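Local coordinates for protein 4-hydroxy-tetrahydrodipicolinate synthase (Aquifex aeolicus, PDB 2EHH) that probably catalyses the condensation of aspartate-beta-semialdehyde with pyruvate to 4-hydroxy-tetrahydrodipicolinate, a step of lysine biosynthesis, at residues V18-L23 against I59-K64; F52-K57 against E265-L270; I142-M147 against I170-K175; V205-N208 against E213-E216; Y234-L239 against K286-P291. All coordinates share one frame; numbering follows the deposited sequence.

Interaction 1. Residues V18-L23 against I59-K64; sequences VDYEAL and IEFAVK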
# COMPACT_ATOMS: atom_id res chain seq x y z
N VAL A 18 -37.54 -0.31 -7.04
CA VAL A 18 -37.37 -0.20 -5.59
C VAL A 18 -38.59 -0.83 -4.93
O VAL A 18 -39.73 -0.49 -5.28
CB VAL A 18 -37.26 1.28 -5.15
CG1 VAL A 18 -37.32 1.36 -3.63
CG2 VAL A 18 -35.97 1.89 -5.66
N ASP A 19 -38.35 -1.75 -4.00
CA ASP A 19 -39.41 -2.45 -3.28
C ASP A 19 -39.83 -1.64 -2.05
O ASP A 19 -39.33 -1.86 -0.94
CB ASP A 19 -38.89 -3.83 -2.84
CG ASP A 19 -39.98 -4.71 -2.25
OD1 ASP A 19 -41.06 -4.20 -1.90
OD2 ASP A 19 -39.74 -5.93 -2.12
N TYR A 20 -40.76 -0.71 -2.25
CA TYR A 20 -41.23 0.15 -1.17
C TYR A 20 -41.91 -0.52 0.02
O TYR A 20 -41.78 -0.05 1.14
CB TYR A 20 -42.11 1.25 -1.75
CG TYR A 20 -41.29 2.25 -2.53
CD1 TYR A 20 -40.50 3.19 -1.87
CD2 TYR A 20 -41.25 2.21 -3.92
CE1 TYR A 20 -39.67 4.05 -2.59
CE2 TYR A 20 -40.42 3.06 -4.64
CZ TYR A 20 -39.63 3.98 -3.97
OH TYR A 20 -38.80 4.81 -4.67
N GLU A 21 -42.62 -1.62 -0.21
CA GLU A 21 -43.27 -2.28 0.91
C GLU A 21 -42.20 -2.91 1.81
O GLU A 21 -42.32 -2.91 3.03
CB GLU A 21 -44.27 -3.33 0.43
CG GLU A 21 -43.71 -4.39 -0.50
CD GLU A 21 -44.81 -5.12 -1.26
OE1 GLU A 21 -45.48 -4.47 -2.10
OE2 GLU A 21 -45.01 -6.33 -1.02
N ALA A 22 -41.14 -3.43 1.20
CA ALA A 22 -40.06 -4.03 1.97
C ALA A 22 -39.28 -2.93 2.70
O ALA A 22 -38.87 -3.10 3.85
CB ALA A 22 -39.12 -4.81 1.06
N LEU A 23 -39.09 -1.80 2.03
CA LEU A 23 -38.37 -0.67 2.62
C LEU A 23 -39.17 -0.19 3.82
O LEU A 23 -38.62 0.09 4.88
CB LEU A 23 -38.23 0.47 1.60
CG LEU A 23 -37.16 1.54 1.84
CD1 LEU A 23 -37.29 2.62 0.77
CD2 LEU A 23 -37.30 2.16 3.21
N ILE A 59 -35.70 8.85 -0.34
CA ILE A 59 -35.50 9.78 0.77
C ILE A 59 -36.85 10.32 1.23
O ILE A 59 -37.18 10.29 2.41
CB ILE A 59 -34.58 10.95 0.34
CG1 ILE A 59 -33.18 10.42 0.01
CG2 ILE A 59 -34.50 11.98 1.46
CD1 ILE A 59 -32.27 11.45 -0.65
N GLU A 60 -37.64 10.81 0.28
CA GLU A 60 -38.95 11.36 0.58
C GLU A 60 -39.82 10.31 1.27
O GLU A 60 -40.52 10.59 2.24
CB GLU A 60 -39.60 11.85 -0.71
CG GLU A 60 -40.98 12.44 -0.55
CD GLU A 60 -41.46 13.10 -1.83
OE1 GLU A 60 -41.39 12.45 -2.89
OE2 GLU A 60 -41.91 14.26 -1.76
N PHE A 61 -39.75 9.07 0.77
CA PHE A 61 -40.52 7.96 1.33
C PHE A 61 -40.10 7.63 2.77
O PHE A 61 -40.93 7.42 3.64
CB PHE A 61 -40.35 6.72 0.46
CG PHE A 61 -41.02 5.49 1.01
CD1 PHE A 61 -42.39 5.30 0.85
CD2 PHE A 61 -40.29 4.53 1.70
CE1 PHE A 61 -43.02 4.17 1.37
CE2 PHE A 61 -40.91 3.40 2.22
CZ PHE A 61 -42.27 3.22 2.06
N ALA A 62 -38.79 7.56 2.99
CA ALA A 62 -38.26 7.23 4.31
C ALA A 62 -38.67 8.27 5.35
O ALA A 62 -39.04 7.93 6.47
CB ALA A 62 -36.74 7.11 4.26
N VAL A 63 -38.59 9.54 4.97
CA VAL A 63 -38.96 10.61 5.89
C VAL A 63 -40.43 10.48 6.28
O VAL A 63 -40.78 10.57 7.46
CB VAL A 63 -38.71 12.00 5.25
CG1 VAL A 63 -39.31 13.11 6.13
CG2 VAL A 63 -37.22 12.23 5.09
N LYS A 64 -41.29 10.24 5.29
CA LYS A 64 -42.72 10.08 5.55
C LYS A 64 -43.03 8.88 6.43
O LYS A 64 -43.83 8.97 7.36
CB LYS A 64 -43.49 9.94 4.23
CG LYS A 64 -43.64 11.23 3.44
CD LYS A 64 -44.41 10.97 2.15
CE LYS A 64 -44.76 12.27 1.43
NZ LYS A 64 -43.56 13.08 1.09
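Tyr20, Leu23 and Phe61 join the first two outer helices of the TIM barrel, helix 20-31 and helix 52-66. Phe61 contributes about half of the buried surface. Its CG lies anti to the backbone N (chi1 176°), which sends the ring across the gap to the other helix. Tyr20 turns its edge to the face of this ring in a T-shaped stack. The ring centroids are 5.1 Å apart and the planes are inclined at 66°. Tyr20 CD1 sits over the centre of the Phe61 ring, 3.7 Å from Phe61 CG. Farther round, Leu23 CD1 touches Phe61 CD2 at 3.7 Å. The far end of the ring reaches the backbone, with Phe61 CZ 3.4 Å from Tyr20 O. An alanine in place of Phe61 would remove the ring, and the edge of Tyr20 and the methyls of Leu23 would probably face a gap between the helices. The helix start is capped next door. Asp19 OD1 accepts from Ala22 N at 3.2 Å, an N-cap bond made from above the carboxylate plane. Lys57 adds a cation-pi contact to Tyr20. Such aromatic and aliphatic packing between successive helices belongs to the outer layer of a (beta/alpha)8 barrel.

Interaction 2. Residues F52-K57 against E265-L270; sequences FEEHEK and EFRLPL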
# COMPACT_ATOMS: atom_id res chain seq x y z
N PHE A 52 -31.16 9.06 -10.05
CA PHE A 52 -31.29 10.30 -9.30
C PHE A 52 -32.71 10.44 -8.75
O PHE A 52 -32.91 10.92 -7.64
CB PHE A 52 -30.96 11.49 -10.21
CG PHE A 52 -31.26 12.82 -9.59
CD1 PHE A 52 -30.40 13.39 -8.66
CD2 PHE A 52 -32.43 13.50 -9.93
CE1 PHE A 52 -30.69 14.62 -8.08
CE2 PHE A 52 -32.73 14.73 -9.36
CZ PHE A 52 -31.86 15.29 -8.43
N GLU A 53 -33.69 10.01 -9.54
CA GLU A 53 -35.08 10.09 -9.14
C GLU A 53 -35.44 9.07 -8.06
O GLU A 53 -36.27 9.34 -7.19
CB GLU A 53 -35.99 9.91 -10.36
CG GLU A 53 -37.46 9.74 -10.01
CD GLU A 53 -38.35 9.81 -11.24
OE1 GLU A 53 -38.05 9.13 -12.24
OE2 GLU A 53 -39.36 10.55 -11.20
N GLU A 54 -34.83 7.89 -8.12
CA GLU A 54 -35.10 6.88 -7.11
C GLU A 54 -34.52 7.38 -5.80
O GLU A 54 -35.09 7.14 -4.74
CB GLU A 54 -34.47 5.53 -7.51
CG GLU A 54 -35.20 4.83 -8.64
CD GLU A 54 -34.50 3.56 -9.11
OE1 GLU A 54 -33.26 3.60 -9.28
OE2 GLU A 54 -35.18 2.53 -9.31
N HIS A 55 -33.40 8.10 -5.88
CA HIS A 55 -32.77 8.66 -4.69
C HIS A 55 -33.74 9.59 -3.99
O HIS A 55 -33.96 9.48 -2.78
CB HIS A 55 -31.52 9.48 -5.05
CG HIS A 55 -30.23 8.73 -4.95
ND1 HIS A 55 -29.83 7.80 -5.88
CD2 HIS A 55 -29.24 8.79 -4.03
CE1 HIS A 55 -28.65 7.32 -5.55
NE2 HIS A 55 -28.26 7.91 -4.43
N GLU A 56 -34.32 10.53 -4.74
CA GLU A 56 -35.24 11.47 -4.13
C GLU A 56 -36.53 10.81 -3.65
O GLU A 56 -37.09 11.21 -2.63
CB GLU A 56 -35.53 12.64 -5.09
CG GLU A 56 -36.04 12.28 -6.46
CD GLU A 56 -35.92 13.46 -7.43
OE1 GLU A 56 -35.72 14.60 -6.97
OE2 GLU A 56 -36.03 13.23 -8.66
N LYS A 57 -36.99 9.79 -4.36
CA LYS A 57 -38.21 9.09 -3.98
C LYS A 57 -38.00 8.28 -2.69
O LYS A 57 -38.87 8.25 -1.81
CB LYS A 57 -38.66 8.15 -5.10
CG LYS A 57 -40.03 7.51 -4.89
CD LYS A 57 -41.16 8.54 -4.90
CE LYS A 57 -42.53 7.87 -4.92
NZ LYS A 57 -42.71 6.86 -3.83
N GLU A 265 -32.19 -9.69 -4.70
CA GLU A 265 -31.99 -8.99 -5.96
C GLU A 265 -31.08 -7.77 -5.83
O GLU A 265 -31.33 -6.89 -5.02
CB GLU A 265 -33.35 -8.56 -6.52
CG GLU A 265 -33.31 -7.86 -7.87
CD GLU A 265 -34.70 -7.53 -8.39
OE1 GLU A 265 -35.58 -8.42 -8.33
OE2 GLU A 265 -34.92 -6.40 -8.87
N PHE A 266 -30.03 -7.75 -6.65
CA PHE A 266 -29.09 -6.64 -6.68
C PHE A 266 -29.15 -6.03 -8.08
O PHE A 266 -29.85 -6.54 -8.95
CB PHE A 266 -27.65 -7.11 -6.47
CG PHE A 266 -27.43 -7.88 -5.20
CD1 PHE A 266 -27.77 -9.23 -5.12
CD2 PHE A 266 -26.84 -7.27 -4.10
CE1 PHE A 266 -27.53 -9.96 -3.95
CE2 PHE A 266 -26.60 -7.99 -2.93
CZ PHE A 266 -26.94 -9.33 -2.86
N ARG A 267 -28.42 -4.95 -8.28
CA ARG A 267 -28.35 -4.33 -9.60
C ARG A 267 -26.90 -4.38 -10.03
O ARG A 267 -26.01 -4.00 -9.27
CB ARG A 267 -28.83 -2.88 -9.56
CG ARG A 267 -30.35 -2.75 -9.54
CD ARG A 267 -30.77 -1.30 -9.55
NE ARG A 267 -32.23 -1.16 -9.56
CZ ARG A 267 -32.87 0.00 -9.59
NH1 ARG A 267 -32.18 1.14 -9.61
NH2 ARG A 267 -34.19 0.03 -9.60
N LEU A 268 -26.66 -4.88 -11.24
CA LEU A 268 -25.30 -4.96 -11.77
C LEU A 268 -24.68 -3.58 -11.68
O LEU A 268 -25.38 -2.57 -11.83
CB LEU A 268 -25.33 -5.47 -13.21
CG LEU A 268 -25.16 -6.97 -13.44
CD1 LEU A 268 -25.74 -7.76 -12.29
CD2 LEU A 268 -25.83 -7.36 -14.76
N PRO A 269 -23.35 -3.50 -11.51
CA PRO A 269 -22.38 -4.59 -11.38
C PRO A 269 -22.39 -5.49 -10.14
O PRO A 269 -21.55 -6.38 -10.03
CB PRO A 269 -21.04 -3.87 -11.54
CG PRO A 269 -21.30 -2.59 -10.84
CD PRO A 269 -22.67 -2.20 -11.37
N LEU A 270 -23.30 -5.27 -9.19
CA LEU A 270 -23.33 -6.13 -8.01
C LEU A 270 -24.03 -7.45 -8.37
O LEU A 270 -24.96 -7.47 -9.18
CB LEU A 270 -24.03 -5.44 -6.83
CG LEU A 270 -23.29 -4.22 -6.27
CD1 LEU A 270 -23.90 -3.82 -4.93
CD2 LEU A 270 -21.81 -4.55 -6.07
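Glu54 and Arg267 meet end-on in a two-pronged salt bridge, and this pair makes the whole direct contact. Arg267 NH1 donates to Glu54 OE1 at 2.7 Å. Arg267 NH2 donates to Glu54 OE2, also at 2.7 Å. Both bonds are nearly straight, with N-H...O angles of 164°. Each carboxylate oxygen uses its syn lone pair, and the two flat groups are nearly coplanar, 19° apart. The reach is long, for the CA atoms of Glu54 and Arg267 are 13.3 Å apart. Arg267 spans much of it with a chain extended from CG to NE, and Glu54 comes to meet it from the opposite direction. The grip is thus tight at the charged ends and loose around them. This is a surface contact. Glu54 and Arg267 stay partly exposed, and the two backbones do not pack against each other. The ion pair has further support: Glu54 OE1 also accepts from Thr51 N, and Arg267 NH1 also donates to Thr49 O. An alanine at Glu54 would probably leave the guanidinium of Arg267 without its charged mate and freer to turn. The bridge ties the start of helix 52-66 to the loop between helix 250-258 and helix 275-287, with Phe13 of strand 13-14 packed against Arg267 and Leu87 of helix 81-93 against Phe52.

Interaction 3. Residues I142-M147 against I170-K175; sequences ISVDTM and ISEIVK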
# COMPACT_ATOMS: atom_id res chain seq x y z
N ILE A 142 -9.88 12.97 2.58
CA ILE A 142 -9.99 14.36 2.98
C ILE A 142 -9.10 14.50 4.22
O ILE A 142 -9.29 13.79 5.21
CB ILE A 142 -11.45 14.74 3.28
CG1 ILE A 142 -11.56 16.24 3.58
CG2 ILE A 142 -11.99 13.89 4.43
CD1 ILE A 142 -13.00 16.76 3.59
N SER A 143 -8.12 15.39 4.16
CA SER A 143 -7.19 15.58 5.27
C SER A 143 -7.87 16.20 6.48
O SER A 143 -8.92 16.83 6.37
CB SER A 143 -6.03 16.48 4.85
OG SER A 143 -6.46 17.83 4.80
N VAL A 144 -7.27 16.02 7.65
CA VAL A 144 -7.83 16.59 8.86
C VAL A 144 -7.76 18.12 8.74
O VAL A 144 -8.64 18.83 9.22
CB VAL A 144 -7.09 16.09 10.11
CG1 VAL A 144 -7.69 16.71 11.37
CG2 VAL A 144 -7.20 14.56 10.18
N ASP A 145 -6.71 18.62 8.09
CA ASP A 145 -6.57 20.06 7.89
C ASP A 145 -7.81 20.58 7.17
O ASP A 145 -8.41 21.57 7.57
CB ASP A 145 -5.34 20.39 7.03
CG ASP A 145 -4.04 20.40 7.82
OD1 ASP A 145 -4.09 20.33 9.06
OD2 ASP A 145 -2.96 20.50 7.19
N THR A 146 -8.20 19.89 6.09
CA THR A 146 -9.36 20.29 5.31
C THR A 146 -10.63 20.19 6.15
O THR A 146 -11.47 21.09 6.13
CB THR A 146 -9.50 19.43 4.04
OG1 THR A 146 -8.34 19.62 3.22
CG2 THR A 146 -10.74 19.83 3.24
N MET A 147 -10.78 19.09 6.88
CA MET A 147 -11.95 18.89 7.73
C MET A 147 -12.03 20.01 8.76
O MET A 147 -13.11 20.54 9.03
CB MET A 147 -11.88 17.55 8.45
CG MET A 147 -11.97 16.34 7.53
SD MET A 147 -11.76 14.79 8.41
CE MET A 147 -13.29 14.69 9.31
N ILE A 170 -8.43 9.15 13.81
CA ILE A 170 -9.55 9.42 14.70
C ILE A 170 -9.06 10.33 15.85
O ILE A 170 -9.72 11.31 16.21
CB ILE A 170 -10.14 8.11 15.28
CG1 ILE A 170 -10.57 7.17 14.14
CG2 ILE A 170 -11.31 8.42 16.20
CD1 ILE A 170 -11.53 7.80 13.13
N SER A 171 -7.91 10.00 16.42
CA SER A 171 -7.35 10.81 17.50
C SER A 171 -7.18 12.25 17.04
O SER A 171 -7.53 13.19 17.75
CB SER A 171 -5.99 10.27 17.95
OG SER A 171 -6.13 9.10 18.72
N GLU A 172 -6.62 12.40 15.84
CA GLU A 172 -6.37 13.72 15.29
C GLU A 172 -7.66 14.52 15.11
O GLU A 172 -7.71 15.69 15.47
CB GLU A 172 -5.64 13.59 13.95
CG GLU A 172 -4.86 14.82 13.55
CD GLU A 172 -3.66 15.08 14.45
OE1 GLU A 172 -2.78 14.19 14.55
OE2 GLU A 172 -3.58 16.18 15.05
N ILE A 173 -8.69 13.88 14.57
CA ILE A 173 -9.97 14.56 14.37
C ILE A 173 -10.59 14.96 15.71
O ILE A 173 -10.99 16.11 15.90
CB ILE A 173 -10.97 13.66 13.61
CG1 ILE A 173 -10.41 13.32 12.22
CG2 ILE A 173 -12.31 14.36 13.47
CD1 ILE A 173 -11.18 12.23 11.49
N VAL A 174 -10.68 14.01 16.64
CA VAL A 174 -11.26 14.29 17.95
C VAL A 174 -10.52 15.44 18.64
O VAL A 174 -11.14 16.37 19.17
CB VAL A 174 -11.21 13.05 18.86
CG1 VAL A 174 -11.60 13.43 20.29
CG2 VAL A 174 -12.16 11.98 18.31
N LYS A 175 -9.19 15.39 18.61
CA LYS A 175 -8.38 16.42 19.24
C LYS A 175 -8.47 17.79 18.58
O LYS A 175 -8.65 18.80 19.26
CB LYS A 175 -6.91 15.97 19.29
CG LYS A 175 -5.98 16.99 19.94
CD LYS A 175 -4.55 16.47 20.00
CE LYS A 175 -3.62 17.50 20.62
NZ LYS A 175 -4.03 17.85 22.01
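Ser143 OG accepts a hydrogen bond from Thr146 N at 3.0 Å, with an N-H...O angle of 162°. This N-cap bond starts helix 144-153, whose first turn presents Val144 and Met147 to Glu172 and Ile173 of helix 167-177. Gln111 OE1 adds to the hold on the turn, for it is hydrogen-bonded to both Ser143 N and Thr146 OG1. The CA atoms of Val144 and Ile173 come within 6.2 Å, a close approach for two helices. Val144 sets one methyl against each of two side chains of the other helix. CG1 of Val144 lies 4.0 Å from Glu172 CG, the two side chains crossing at about a right angle. CG2 of Val144 lies 4.0 Å from Ile173 CG1. These are neighbouring helices of the (beta/alpha)8 barrel, with strand 157-162 running between them in the chain. Deeper in, Met147 is bent at its last torsion (chi3 72°), which brings its CE methyl to 3.9 Å from Ile173 CD1. Met147 SD is 4.0 Å from the same methyl. Both residues rest inward on Glu162 of the strand and on Phe181. The side chain of Met147 is about 9 Å from that of Lys161, the predicted Schiff-base residue.

Interaction 4. Residues V205-N208 against E213-E216; sequences VANN and EVKE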
# COMPACT_ATOMS: atom_id res chain seq x y z
N VAL A 205 -23.37 -1.57 9.26
CA VAL A 205 -23.86 -2.48 8.25
C VAL A 205 -24.52 -3.63 9.02
O VAL A 205 -25.62 -4.07 8.69
CB VAL A 205 -22.71 -3.05 7.37
CG1 VAL A 205 -23.18 -4.26 6.58
CG2 VAL A 205 -22.20 -1.98 6.42
N ALA A 206 -23.83 -4.10 10.06
CA ALA A 206 -24.32 -5.20 10.89
C ALA A 206 -25.68 -4.89 11.51
O ALA A 206 -26.44 -5.80 11.84
CB ALA A 206 -23.31 -5.52 11.99
N ASN A 207 -25.97 -3.60 11.66
CA ASN A 207 -27.23 -3.12 12.22
C ASN A 207 -28.44 -3.62 11.44
O ASN A 207 -29.53 -3.74 11.98
CB ASN A 207 -27.25 -1.59 12.19
CG ASN A 207 -27.15 -1.00 13.56
OD1 ASN A 207 -27.38 -1.68 14.55
ND2 ASN A 207 -26.82 0.29 13.63
N ASN A 208 -28.23 -3.89 10.15
CA ASN A 208 -29.30 -4.37 9.29
C ASN A 208 -29.90 -5.69 9.74
O ASN A 208 -31.08 -5.96 9.49
CB ASN A 208 -28.78 -4.54 7.85
CG ASN A 208 -28.74 -3.24 7.09
OD1 ASN A 208 -29.77 -2.76 6.61
ND2 ASN A 208 -27.55 -2.66 6.95
N GLU A 213 -28.44 -6.02 19.34
CA GLU A 213 -27.10 -6.29 19.82
C GLU A 213 -26.15 -5.13 19.57
O GLU A 213 -25.41 -4.71 20.47
CB GLU A 213 -26.54 -7.55 19.16
CG GLU A 213 -27.27 -8.85 19.50
CD GLU A 213 -28.69 -8.90 18.96
OE1 GLU A 213 -28.98 -8.24 17.94
OE2 GLU A 213 -29.51 -9.63 19.55
N VAL A 214 -26.16 -4.61 18.35
CA VAL A 214 -25.28 -3.49 18.02
C VAL A 214 -25.61 -2.31 18.92
O VAL A 214 -24.73 -1.64 19.44
CB VAL A 214 -25.42 -3.07 16.55
CG1 VAL A 214 -24.61 -1.81 16.29
CG2 VAL A 214 -24.96 -4.19 15.63
N LYS A 215 -26.91 -2.08 19.11
CA LYS A 215 -27.35 -0.98 19.96
C LYS A 215 -26.75 -1.15 21.35
O LYS A 215 -26.27 -0.19 21.94
CB LYS A 215 -28.88 -0.98 20.05
CG LYS A 215 -29.46 0.05 21.02
CD LYS A 215 -29.01 1.46 20.66
CE LYS A 215 -29.62 2.48 21.61
NZ LYS A 215 -29.15 3.86 21.31
N GLU A 216 -26.77 -2.38 21.86
CA GLU A 216 -26.23 -2.66 23.18
C GLU A 216 -24.73 -2.37 23.25
O GLU A 216 -24.23 -1.87 24.25
CB GLU A 216 -26.47 -4.13 23.56
CG GLU A 216 -27.94 -4.50 23.70
CD GLU A 216 -28.15 -5.94 24.14
OE1 GLU A 216 -29.31 -6.40 24.17
OE2 GLU A 216 -27.14 -6.61 24.47
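Asn207 lays its amide against the flank of Val214, with OD1 3.1 Å from Val214 CB and 3.3 Å from Val214 CG1. The two residues lie in the last beta-alpha unit of the TIM barrel, where a short 3-10 turn leads from strand 201-204 toward helix 211-223. Their CA atoms are 6.1 Å apart. OD1 thus packs closely against an aliphatic group. The other end of the amide fixes this orientation, for Asn207 ND2 is hydrogen-bonded to Ser5 OG and Ile6 O of strand 4-8. Ala206 adds its methyl from the same turn, with CB 4.2 Å from Val214 CG2. The contact is buried, and the side chain of Asn207 is about 7 Å from that of Ile203, a predicted pyruvate-binding residue. The turn itself is held by a doubly used carbonyl. Val205 O accepts from Asn208 N at 3.0 Å and from Asn208 ND2 at 3.0 Å, the latter in the carbonyl plane on a lone pair.

Interaction 5. Residues Y234-L239 against K286-P291; sequences YYLHDL and KKYNLP
Helix 226-242 is kinked where Asp238 N and Leu239 N lack bonds to the preceding turn, and Tyr288, just past the end of helix 275-287, reaches into this break. The CA atoms of Leu239 and Tyr288 are 8.4 Å apart. Asn289 has a positive phi of 56° and closes a Schellman motif, which ends the helix. The hydroxyl of Tyr288 donates to Tyr235 O at 2.6 Å, in the carbonyl plane and on a lone pair. The same OH accepts from Leu239 N at 3.1 Å, with a bent N-H...O angle of 142°. The ring is held along its sides. Tyr288 turns its edge to the face of Tyr235, with the planes at 83° and Tyr288 CE1 toward the rim of that face. On the other side, Leu239 CB lies 3.6 Å from Tyr288 CE2. Asp238 CB comes 3.4 Å from Tyr288 OH. Together they leave Tyr288 buried, while Tyr235 and Asp238 lie at the exposed margin. Tyr235 O and Leu239 N are four residues apart, the spacing of a normal helix bond. The tyrosine hydroxyl thus stands in for that missing bond, giving a carbonyl its donor and an amide its acceptor.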
# COMPACT_ATOMS: atom_id res chain seq x y z
N TYR A 234 -16.81 -9.03 20.89
CA TYR A 234 -16.29 -10.35 20.56
C TYR A 234 -17.37 -11.38 20.24
O TYR A 234 -17.13 -12.35 19.52
CB TYR A 234 -15.37 -10.84 21.67
CG TYR A 234 -14.04 -10.11 21.64
CD1 TYR A 234 -13.18 -10.25 20.55
CD2 TYR A 234 -13.69 -9.20 22.64
CE1 TYR A 234 -12.01 -9.52 20.45
CE2 TYR A 234 -12.52 -8.45 22.55
CZ TYR A 234 -11.68 -8.61 21.45
OH TYR A 234 -10.54 -7.87 21.32
N TYR A 235 -18.57 -11.15 20.77
CA TYR A 235 -19.67 -12.05 20.50
C TYR A 235 -20.10 -11.83 19.04
O TYR A 235 -20.35 -12.78 18.30
CB TYR A 235 -20.83 -11.75 21.46
CG TYR A 235 -22.14 -12.39 21.08
CD1 TYR A 235 -23.14 -11.66 20.44
CD2 TYR A 235 -22.38 -13.74 21.35
CE1 TYR A 235 -24.35 -12.26 20.07
CE2 TYR A 235 -23.59 -14.35 20.98
CZ TYR A 235 -24.56 -13.60 20.34
OH TYR A 235 -25.75 -14.19 19.97
N LEU A 236 -20.14 -10.57 18.64
CA LEU A 236 -20.55 -10.18 17.29
C LEU A 236 -19.43 -10.21 16.25
O LEU A 236 -19.68 -9.98 15.07
CB LEU A 236 -21.14 -8.76 17.35
CG LEU A 236 -22.63 -8.50 17.13
CD1 LEU A 236 -23.49 -9.62 17.67
CD2 LEU A 236 -22.98 -7.18 17.79
N HIS A 237 -18.20 -10.51 16.67
CA HIS A 237 -17.08 -10.51 15.73
C HIS A 237 -17.28 -11.39 14.50
O HIS A 237 -16.99 -10.95 13.38
CB HIS A 237 -15.78 -10.91 16.43
CG HIS A 237 -14.55 -10.50 15.67
ND1 HIS A 237 -14.24 -9.18 15.44
CD2 HIS A 237 -13.59 -11.24 15.06
CE1 HIS A 237 -13.14 -9.12 14.71
NE2 HIS A 237 -12.73 -10.36 14.47
N ASP A 238 -17.78 -12.61 14.68
CA ASP A 238 -18.02 -13.49 13.54
C ASP A 238 -19.00 -12.86 12.55
O ASP A 238 -18.83 -13.01 11.34
CB ASP A 238 -18.55 -14.85 14.00
CG ASP A 238 -17.48 -15.72 14.62
OD1 ASP A 238 -16.29 -15.33 14.58
OD2 ASP A 238 -17.82 -16.80 15.15
N LEU A 239 -20.01 -12.17 13.05
CA LEU A 239 -20.98 -11.51 12.17
C LEU A 239 -20.31 -10.36 11.42
O LEU A 239 -20.48 -10.21 10.21
CB LEU A 239 -22.16 -10.96 12.97
CG LEU A 239 -23.20 -10.18 12.16
CD1 LEU A 239 -23.91 -11.12 11.19
CD2 LEU A 239 -24.21 -9.52 13.09
N LYS A 286 -26.84 -18.81 11.54
CA LYS A 286 -27.42 -19.89 12.33
C LYS A 286 -26.76 -20.01 13.70
O LYS A 286 -27.43 -20.32 14.69
CB LYS A 286 -27.29 -21.22 11.57
CG LYS A 286 -28.25 -21.32 10.39
CD LYS A 286 -27.90 -22.48 9.47
CE LYS A 286 -27.93 -23.82 10.19
NZ LYS A 286 -27.59 -24.93 9.26
N LYS A 287 -25.46 -19.76 13.77
CA LYS A 287 -24.75 -19.84 15.04
C LYS A 287 -25.29 -18.75 15.97
O LYS A 287 -25.24 -18.89 17.19
CB LYS A 287 -23.24 -19.65 14.83
CG LYS A 287 -22.45 -19.50 16.13
CD LYS A 287 -22.59 -20.71 17.06
CE LYS A 287 -21.60 -21.82 16.72
NZ LYS A 287 -20.18 -21.39 16.96
N TYR A 288 -25.81 -17.68 15.38
CA TYR A 288 -26.37 -16.59 16.17
C TYR A 288 -27.85 -16.87 16.43
O TYR A 288 -28.56 -16.05 17.03
CB TYR A 288 -26.20 -15.26 15.43
CG TYR A 288 -24.80 -14.70 15.52
CD1 TYR A 288 -24.32 -14.17 16.72
CD2 TYR A 288 -23.95 -14.71 14.42
CE1 TYR A 288 -23.03 -13.66 16.82
CE2 TYR A 288 -22.65 -14.20 14.50
CZ TYR A 288 -22.20 -13.67 15.71
OH TYR A 288 -20.92 -13.17 15.80
N ASN A 289 -28.31 -18.03 15.98
CA ASN A 289 -29.70 -18.46 16.16
C ASN A 289 -30.71 -17.47 15.61
O ASN A 289 -31.77 -17.25 16.20
CB ASN A 289 -29.98 -18.70 17.65
CG ASN A 289 -29.07 -19.76 18.24
OD1 ASN A 289 -28.24 -19.47 19.10
ND2 ASN A 289 -29.22 -20.99 17.78
N LEU A 290 -30.39 -16.88 14.46
CA LEU A 290 -31.30 -15.93 13.84
C LEU A 290 -32.39 -16.71 13.11
O LEU A 290 -32.13 -17.73 12.48
CB LEU A 290 -30.53 -15.03 12.87
CG LEU A 290 -29.43 -14.18 13.50
CD1 LEU A 290 -28.80 -13.28 12.45
CD2 LEU A 290 -30.01 -13.34 14.63
N PRO A 291 -33.64 -16.23 13.20
CA PRO A 291 -34.78 -16.88 12.55
C PRO A 291 -34.76 -16.66 11.04
O PRO A 291 -35.28 -15.66 10.54
CB PRO A 291 -35.97 -16.20 13.21
CG PRO A 291 -35.48 -14.80 13.37
CD PRO A 291 -34.07 -15.01 13.90

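From the N terminus, interaction 1 closes the first loop by joining helix 20-31 to helix 52-66. Interaction 2 opens on helix 52-66 before that loop is shut, so the two cross, and they touch through Tyr20 and Lys57. It closes a loop of about 200 residues at the segment before helix 275-287. Interactions 3 and 4 are nested within it, in series: one joins helices 144-153 and 167-177, the other the last beta-alpha turn. Interaction 5 crosses interaction 2 and ties helix 226-242 to the C-terminal segment. It touches interaction 4 through Glu213 and Leu236. Interactions 3 and 5 both border the third subunit.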